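Local coordinates for protein polyketide synthase (Lyngbya majuscula 19L, PDB 3QIT) that acts as a decarboxylating thioesterase in curacin A biosynthesis, probably releasing the polyketide chain, with sulfate elimination and decarboxylation giving a terminal alkene, at residues V100-G105 with G267-H272; L125-L130 with L236-S241; T154-I159 with G196-W201. One frame throughout, in Å; residues are numbered along the deposited sequence.

From the N terminus the chain first passes through 100-105, where strand 97-102 turns into helix 104-115, then leaves the neighbouring strand 120-126 through 125-130. A long excursion follows, and within it 154-159 meets 196-201, so that contact 3 closes the innermost loop. Returning to the sheet on strand 234-239, the chain closes contact 2, and 267-272 closes contact 1 last. The three loops are nested and none cross. Contacts 1 and 2 touch, with centres about 7 Å apart, and bring the ends of strands 97-102, 120-126 and 234-239 and the loop after strand 261-265 together around the proposed triad; contact 3 ties together the outlying insertion, its centre about 25 Å from that of contact 1.

Contact 1. Residues V100-G105 with G267-H272; sequences VGHSMG and GGHNLH
Three imidazoles crowd together here, and the middle one, His-102, uses its N-H to hold the backbone of another. His-102 NE2 donates to His-269 O at 2.8 Å with an N-H...O angle of 162°; the acceptor lies close to the His-102 ring plane, while the donor sits above the carbonyl plane. With CG anti to the backbone N (chi1 174°), the His-102 ring reaches across to 267-272. His-272 lies over one face of this ring, His-272 CE1 3.5 Å from His-102 CE1, the planes oblique. His-272 CG takes the crowded position between N and carbonyl carbon; its NE2 is bonded to Glu-37, whereas its buried ND1 has no partner in the model.

Ser-103 OG lies at the edge of the His-269 ring, 3.4 Å from His-269 NE2, and a water joins the pair, 2.9 Å from each. The other nitrogen of the His-269 ring, ND1, is hydrogen-bonded to Glu-127, which would polarise the imidazole. Ser-103 has a strained backbone (phi 55°) between strand and helix, with Gly-101 and Gly-105 two residues before and after it. The arrangement fits the nucleophile elbow and Ser-His-Glu catalytic triad of an alpha/beta hydrolase, with Ser-103 the probable nucleophile.

Contact 2. Residues L125-L130 with L236-S241; sequences LVELPL and LVYGDS
Glu-127 OE1 is gripped by two hydrogen bonds, one with His-269 ND1 and one with Ser-242 OG. A third bond holds the other oxygen of the carboxylate: Gly-239 N donates to Glu-127 OE2 at 2.9 Å, almost straight at 173° and from above the carboxylate plane. The side chain gets there by bending at chi2 (-82°), CG being anti to the carbonyl carbon. An alanine here removes both oxygens that His-269 ND1, Ser-242 OG and Gly-239 N hold, and would probably leave the proposed catalytic histidine less firmly oriented.

Before Glu-127 in the chain the two segments pair as parallel strands. Val-237 N donates to Leu-125 O at 2.8 Å, and Glu-127 N donates to Val-237 O at 2.9 Å, nearly along the C=O axis. Val-126 and Val-237 lie side by side on one sheet face, CG2 of Val-126 4.1 Å from CB of Val-237. On the other face, Leu-236 CD2 packs 3.9 Å from Leu-125 CD1 and 4.1 Å from Leu-128 CD2. Strands 97-102 and 261-265 flank the pair in the sheet; Leu-125 and Leu-128 pack on helix 104-115, Leu-128 also meets Tyr-223 of helix 220-229, and Tyr-238 rests on Leu-250 of helix 247-256.

Contact 3. Residues T154-I159 with G196-W201; sequences TPQHPI and GVRWSW
Thr-154 O accepts a hydrogen bond from Gln-156 NE2 at 2.8 Å, the donor standing above the carbonyl plane. The other end of the amide, OE1, lies at the edge of the Arg-198 guanidinium, and a water donates to Gln-156 OE1, accepts from His-157 N, and takes a weak bond from Arg-198 NH1. The extended Arg-198 chain has its NE hydrogen-bonded to Gln-191.

His-157 carries the contact. Its CG is anti to the carbonyl carbon (chi1 -77°), and the ring lies against the edge of the Trp-199 indole and over a face of the Trp-201 indole. His-157 NE2 donates to Trp-201 O at 2.8 Å with an angle of 163°, the oxygen near the imidazole plane, which fixes the rotation of the ring. Trp-199 CB then sits over the centre of one imidazole face as a CH-pi contact, 3.7 Å from the His-157 ring centroid, while the edge of its five-membered ring is turned to that ring in an offset edge-to-face pair. The imidazole in turn presents its own edge to Trp-201, with His-157 CE1 3.6 Å from CZ3 and the planes at 81°.

Pro-158 follows, its carbonyl linked to Trp-199 N through a second water. Last, Ile-159 CG2 packs 3.7 Å from Gly-196 N, and its CA makes a CA-H...O contact with Val-197 O. At the centre is an aromatic cluster of His-157, Trp-199 and Trp-201 that fastens a loop to one strand of the 190-193/196-199 hairpin, within an insertion consistent with the lid of an alpha/beta hydrolase thioesterase.

Contact 1. Residues V100-G105 with G267-H272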
# COMPACT_ATOMS: atom_id res chain seq x y z
N VAL B 100 -17.48 -1.95 16.56
CA VAL B 100 -17.30 -3.35 16.91
C VAL B 100 -16.44 -3.96 15.81
O VAL B 100 -16.67 -3.69 14.62
CB VAL B 100 -18.64 -4.09 16.93
CG1 VAL B 100 -18.43 -5.54 17.44
CG2 VAL B 100 -19.64 -3.33 17.83
N GLY B 101 -15.45 -4.77 16.16
CA GLY B 101 -14.61 -5.41 15.13
C GLY B 101 -14.32 -6.82 15.55
O GLY B 101 -14.24 -7.09 16.75
N HIS B 102 -14.17 -7.72 14.58
CA HIS B 102 -13.86 -9.12 14.86
C HIS B 102 -12.53 -9.52 14.21
O HIS B 102 -12.36 -9.34 12.99
CB HIS B 102 -14.93 -10.05 14.29
CG HIS B 102 -14.59 -11.50 14.44
ND1 HIS B 102 -14.28 -12.30 13.36
CD2 HIS B 102 -14.47 -12.28 15.54
CE1 HIS B 102 -14.00 -13.52 13.79
NE2 HIS B 102 -14.10 -13.53 15.11
N SER B 103 -11.62 -10.07 15.00
CA SER B 103 -10.29 -10.55 14.49
C SER B 103 -9.51 -9.46 13.74
O SER B 103 -9.20 -8.43 14.34
CB SER B 103 -10.47 -11.81 13.65
OG SER B 103 -9.21 -12.43 13.45
N MET B 104 -9.16 -9.64 12.45
CA MET B 104 -8.58 -8.50 11.69
C MET B 104 -9.41 -7.21 11.80
O MET B 104 -8.86 -6.10 11.84
CB MET B 104 -8.34 -8.83 10.21
CG MET B 104 -7.70 -7.66 9.45
SD MET B 104 -7.48 -8.01 7.69
CE MET B 104 -9.16 -7.79 7.12
N GLY B 105 -10.74 -7.35 11.81
CA GLY B 105 -11.60 -6.20 11.97
C GLY B 105 -11.44 -5.51 13.32
O GLY B 105 -11.61 -4.31 13.42
N GLY B 267 -17.97 -19.67 23.54
CA GLY B 267 -17.72 -19.99 22.15
C GLY B 267 -16.25 -19.91 21.79
O GLY B 267 -15.41 -19.62 22.65
N GLY B 268 -15.95 -20.17 20.53
CA GLY B 268 -14.57 -20.13 20.03
C GLY B 268 -14.23 -18.79 19.40
O GLY B 268 -14.66 -17.75 19.87
N HIS B 269 -13.40 -18.82 18.34
CA HIS B 269 -12.95 -17.60 17.71
C HIS B 269 -14.09 -16.84 17.05
O HIS B 269 -14.11 -15.60 17.04
CB HIS B 269 -11.88 -17.95 16.66
CG HIS B 269 -11.37 -16.75 15.91
ND1 HIS B 269 -10.72 -15.71 16.54
CD2 HIS B 269 -11.40 -16.45 14.59
CE1 HIS B 269 -10.39 -14.80 15.63
NE2 HIS B 269 -10.78 -15.23 14.44
N ASN B 270 -15.05 -17.59 16.52
CA ASN B 270 -16.08 -16.99 15.68
C ASN B 270 -17.33 -16.61 16.45
O ASN B 270 -18.43 -17.11 16.20
CB ASN B 270 -16.36 -17.93 14.51
CG ASN B 270 -15.19 -17.99 13.56
OD1 ASN B 270 -14.74 -16.95 13.06
ND2 ASN B 270 -14.68 -19.18 13.33
N LEU B 271 -17.14 -15.70 17.40
CA LEU B 271 -18.20 -15.32 18.34
C LEU B 271 -19.39 -14.63 17.68
O LEU B 271 -20.51 -14.69 18.18
CB LEU B 271 -17.63 -14.43 19.44
CG LEU B 271 -16.72 -15.08 20.49
CD1 LEU B 271 -16.22 -14.02 21.47
CD2 LEU B 271 -17.41 -16.22 21.24
N HIS B 272 -19.16 -13.97 16.54
CA HIS B 272 -20.26 -13.35 15.81
C HIS B 272 -21.27 -14.38 15.32
O HIS B 272 -22.42 -14.03 15.01
CB HIS B 272 -19.72 -12.49 14.65
CG HIS B 272 -18.89 -13.25 13.66
ND1 HIS B 272 -17.82 -14.03 14.03
CD2 HIS B 272 -18.97 -13.33 12.31
CE1 HIS B 272 -17.28 -14.57 12.95
NE2 HIS B 272 -17.96 -14.16 11.90
O HOH W 1 -10.49 -14.34 11.65

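Contact 2. Residues L125-L130 with L236-S241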
# COMPACT_ATOMS: atom_id res chain seq x y z
N LEU B 125 -13.97 -4.96 21.03
CA LEU B 125 -12.93 -5.69 20.30
C LEU B 125 -13.15 -7.17 20.48
O LEU B 125 -12.89 -7.71 21.56
CB LEU B 125 -11.54 -5.25 20.79
CG LEU B 125 -11.33 -3.74 20.64
CD1 LEU B 125 -10.00 -3.34 21.28
CD2 LEU B 125 -11.37 -3.33 19.16
N VAL B 126 -13.67 -7.83 19.45
CA VAL B 126 -14.00 -9.25 19.57
C VAL B 126 -12.87 -10.06 18.98
O VAL B 126 -12.56 -9.92 17.79
CB VAL B 126 -15.32 -9.59 18.84
CG1 VAL B 126 -15.72 -11.06 19.08
CG2 VAL B 126 -16.44 -8.69 19.36
N GLU B 127 -12.22 -10.85 19.84
CA GLU B 127 -11.10 -11.71 19.44
C GLU B 127 -9.97 -10.92 18.77
O GLU B 127 -9.57 -11.18 17.62
CB GLU B 127 -11.60 -12.86 18.57
CG GLU B 127 -12.37 -13.90 19.41
CD GLU B 127 -11.43 -14.87 20.09
OE1 GLU B 127 -10.65 -15.53 19.36
OE2 GLU B 127 -11.45 -14.97 21.35
N LEU B 128 -9.45 -9.96 19.53
CA LEU B 128 -8.36 -9.12 19.08
C LEU B 128 -7.08 -9.93 19.01
O LEU B 128 -6.70 -10.54 19.99
CB LEU B 128 -8.18 -7.94 20.06
CG LEU B 128 -7.05 -6.98 19.68
CD1 LEU B 128 -7.47 -6.06 18.52
CD2 LEU B 128 -6.62 -6.18 20.93
N PRO B 129 -6.43 -9.97 17.83
CA PRO B 129 -5.14 -10.68 17.77
C PRO B 129 -3.98 -9.81 18.23
O PRO B 129 -4.13 -8.60 18.40
CB PRO B 129 -5.01 -11.05 16.29
CG PRO B 129 -5.97 -10.16 15.54
CD PRO B 129 -6.87 -9.45 16.53
N LEU B 130 -2.83 -10.42 18.48
CA LEU B 130 -1.61 -9.66 18.68
C LEU B 130 -0.62 -10.20 17.65
O LEU B 130 -0.61 -11.41 17.39
CB LEU B 130 -1.05 -9.89 20.08
CG LEU B 130 -1.60 -9.11 21.28
CD1 LEU B 130 -0.73 -9.38 22.52
CD2 LEU B 130 -1.68 -7.61 20.99
N LEU B 236 -12.83 -5.67 25.74
CA LEU B 236 -12.18 -6.82 25.11
C LEU B 236 -13.07 -8.06 25.26
O LEU B 236 -13.38 -8.47 26.39
CB LEU B 236 -10.79 -7.07 25.71
CG LEU B 236 -9.76 -5.96 25.50
CD1 LEU B 236 -8.58 -6.07 26.50
CD2 LEU B 236 -9.24 -5.96 24.03
N VAL B 237 -13.47 -8.64 24.14
CA VAL B 237 -14.36 -9.80 24.16
C VAL B 237 -13.63 -11.03 23.65
O VAL B 237 -13.07 -11.01 22.56
CB VAL B 237 -15.63 -9.55 23.33
CG1 VAL B 237 -16.63 -10.70 23.48
CG2 VAL B 237 -16.24 -8.19 23.68
N TYR B 238 -13.65 -12.10 24.43
CA TYR B 238 -12.98 -13.35 24.02
C TYR B 238 -13.89 -14.54 24.09
O TYR B 238 -14.82 -14.58 24.89
CB TYR B 238 -11.78 -13.64 24.91
CG TYR B 238 -10.81 -12.52 25.07
CD1 TYR B 238 -9.83 -12.26 24.09
CD2 TYR B 238 -10.81 -11.73 26.22
CE1 TYR B 238 -8.89 -11.22 24.26
CE2 TYR B 238 -9.90 -10.68 26.39
CZ TYR B 238 -8.94 -10.44 25.41
OH TYR B 238 -8.04 -9.42 25.59
N GLY B 239 -13.60 -15.53 23.24
CA GLY B 239 -14.28 -16.81 23.31
C GLY B 239 -13.61 -17.70 24.36
O GLY B 239 -12.38 -17.84 24.38
N ASP B 240 -14.39 -18.31 25.23
CA ASP B 240 -13.81 -19.10 26.30
C ASP B 240 -13.16 -20.39 25.78
O ASP B 240 -12.37 -21.00 26.49
CB ASP B 240 -14.80 -19.36 27.44
CG ASP B 240 -16.01 -20.18 27.02
OD1 ASP B 240 -16.16 -20.49 25.82
OD2 ASP B 240 -16.83 -20.50 27.91
N SER B 241 -13.49 -20.78 24.55
CA SER B 241 -12.81 -21.92 23.91
C SER B 241 -11.97 -21.51 22.68
O SER B 241 -11.49 -22.37 21.93
CB SER B 241 -13.77 -23.08 23.60
OG SER B 241 -14.81 -22.69 22.70

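Contact 3. Residues T154-I159 with G196-W201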
# COMPACT_ATOMS: atom_id res chain seq x y z
N THR B 154 -1.57 -15.15 -10.34
CA THR B 154 -2.97 -14.90 -10.61
C THR B 154 -3.72 -16.10 -10.05
O THR B 154 -4.20 -16.95 -10.81
CB THR B 154 -3.21 -14.73 -12.13
OG1 THR B 154 -2.52 -15.78 -12.82
CG2 THR B 154 -2.68 -13.39 -12.62
N PRO B 155 -3.77 -16.21 -8.70
CA PRO B 155 -4.42 -17.37 -8.08
C PRO B 155 -5.90 -17.46 -8.49
O PRO B 155 -6.60 -16.44 -8.62
CB PRO B 155 -4.25 -17.14 -6.57
CG PRO B 155 -4.06 -15.66 -6.44
CD PRO B 155 -3.33 -15.23 -7.68
N GLN B 156 -6.33 -18.69 -8.78
CA GLN B 156 -7.71 -18.95 -9.18
C GLN B 156 -8.45 -19.60 -8.03
O GLN B 156 -7.90 -20.42 -7.30
CB GLN B 156 -7.75 -19.87 -10.41
CG GLN B 156 -7.19 -19.25 -11.69
CD GLN B 156 -7.68 -17.84 -11.95
OE1 GLN B 156 -8.88 -17.60 -12.11
NE2 GLN B 156 -6.75 -16.89 -12.00
N HIS B 157 -9.71 -19.23 -7.87
CA HIS B 157 -10.56 -19.89 -6.88
C HIS B 157 -10.94 -21.28 -7.38
O HIS B 157 -10.98 -21.52 -8.60
CB HIS B 157 -11.88 -19.12 -6.76
CG HIS B 157 -11.80 -17.86 -5.97
ND1 HIS B 157 -11.40 -17.83 -4.65
CD2 HIS B 157 -12.15 -16.58 -6.28
CE1 HIS B 157 -11.49 -16.60 -4.19
NE2 HIS B 157 -11.94 -15.82 -5.16
N PRO B 158 -11.26 -22.19 -6.44
CA PRO B 158 -11.84 -23.47 -6.83
C PRO B 158 -13.23 -23.27 -7.44
O PRO B 158 -13.93 -22.29 -7.12
CB PRO B 158 -11.96 -24.23 -5.49
CG PRO B 158 -11.95 -23.18 -4.45
CD PRO B 158 -11.05 -22.09 -4.99
N ILE B 159 -13.60 -24.19 -8.31
CA ILE B 159 -14.91 -24.18 -8.94
C ILE B 159 -15.75 -25.23 -8.21
O ILE B 159 -15.44 -26.42 -8.30
CB ILE B 159 -14.81 -24.54 -10.42
CG1 ILE B 159 -13.84 -23.61 -11.15
CG2 ILE B 159 -16.20 -24.53 -11.05
CD1 ILE B 159 -12.99 -24.29 -12.21
N GLY B 196 -19.36 -24.21 -12.93
CA GLY B 196 -19.94 -24.29 -11.60
C GLY B 196 -20.01 -22.89 -11.02
O GLY B 196 -20.36 -21.94 -11.72
N VAL B 197 -19.66 -22.75 -9.74
CA VAL B 197 -19.62 -21.42 -9.11
C VAL B 197 -18.32 -21.27 -8.34
O VAL B 197 -17.75 -22.25 -7.88
CB VAL B 197 -20.83 -21.15 -8.17
CG1 VAL B 197 -22.14 -21.29 -8.95
CG2 VAL B 197 -20.82 -22.08 -6.93
N ARG B 198 -17.86 -20.04 -8.23
CA ARG B 198 -16.63 -19.75 -7.50
C ARG B 198 -16.92 -18.64 -6.51
O ARG B 198 -17.94 -17.92 -6.64
CB ARG B 198 -15.53 -19.31 -8.44
CG ARG B 198 -15.79 -17.96 -9.12
CD ARG B 198 -14.60 -17.53 -10.01
NE ARG B 198 -14.88 -16.26 -10.67
CZ ARG B 198 -14.05 -15.62 -11.50
NH1 ARG B 198 -12.85 -16.13 -11.79
NH2 ARG B 198 -14.42 -14.47 -12.05
N TRP B 199 -16.04 -18.47 -5.53
CA TRP B 199 -16.13 -17.31 -4.66
C TRP B 199 -16.03 -16.02 -5.44
O TRP B 199 -15.29 -15.94 -6.42
CB TRP B 199 -15.02 -17.30 -3.61
CG TRP B 199 -14.98 -18.50 -2.69
CD1 TRP B 199 -13.93 -19.34 -2.51
CD2 TRP B 199 -16.01 -18.95 -1.79
NE1 TRP B 199 -14.22 -20.28 -1.54
CE2 TRP B 199 -15.51 -20.08 -1.11
CE3 TRP B 199 -17.32 -18.50 -1.50
CZ2 TRP B 199 -16.26 -20.78 -0.16
CZ3 TRP B 199 -18.07 -19.20 -0.54
CH2 TRP B 199 -17.53 -20.34 0.11
N SER B 200 -16.78 -15.00 -5.02
CA SER B 200 -16.78 -13.74 -5.76
C SER B 200 -15.96 -12.64 -5.06
O SER B 200 -15.83 -11.53 -5.58
CB SER B 200 -18.23 -13.30 -6.03
OG SER B 200 -18.87 -13.06 -4.80
N TRP B 201 -15.37 -12.98 -3.93
CA TRP B 201 -14.34 -12.14 -3.31
C TRP B 201 -13.00 -12.33 -4.05
O TRP B 201 -12.86 -13.23 -4.89
CB TRP B 201 -14.25 -12.38 -1.79
CG TRP B 201 -14.05 -13.80 -1.32
CD1 TRP B 201 -15.03 -14.69 -0.94
CD2 TRP B 201 -12.80 -14.49 -1.20
NE1 TRP B 201 -14.44 -15.89 -0.53
CE2 TRP B 201 -13.08 -15.78 -0.69
CE3 TRP B 201 -11.45 -14.12 -1.41
CZ2 TRP B 201 -12.07 -16.73 -0.44
CZ3 TRP B 201 -10.44 -15.06 -1.15
CH2 TRP B 201 -10.77 -16.35 -0.68
O HOH W 2 -10.88 -17.29 -9.79
O HOH W 3 -14.42 -20.86 -5.21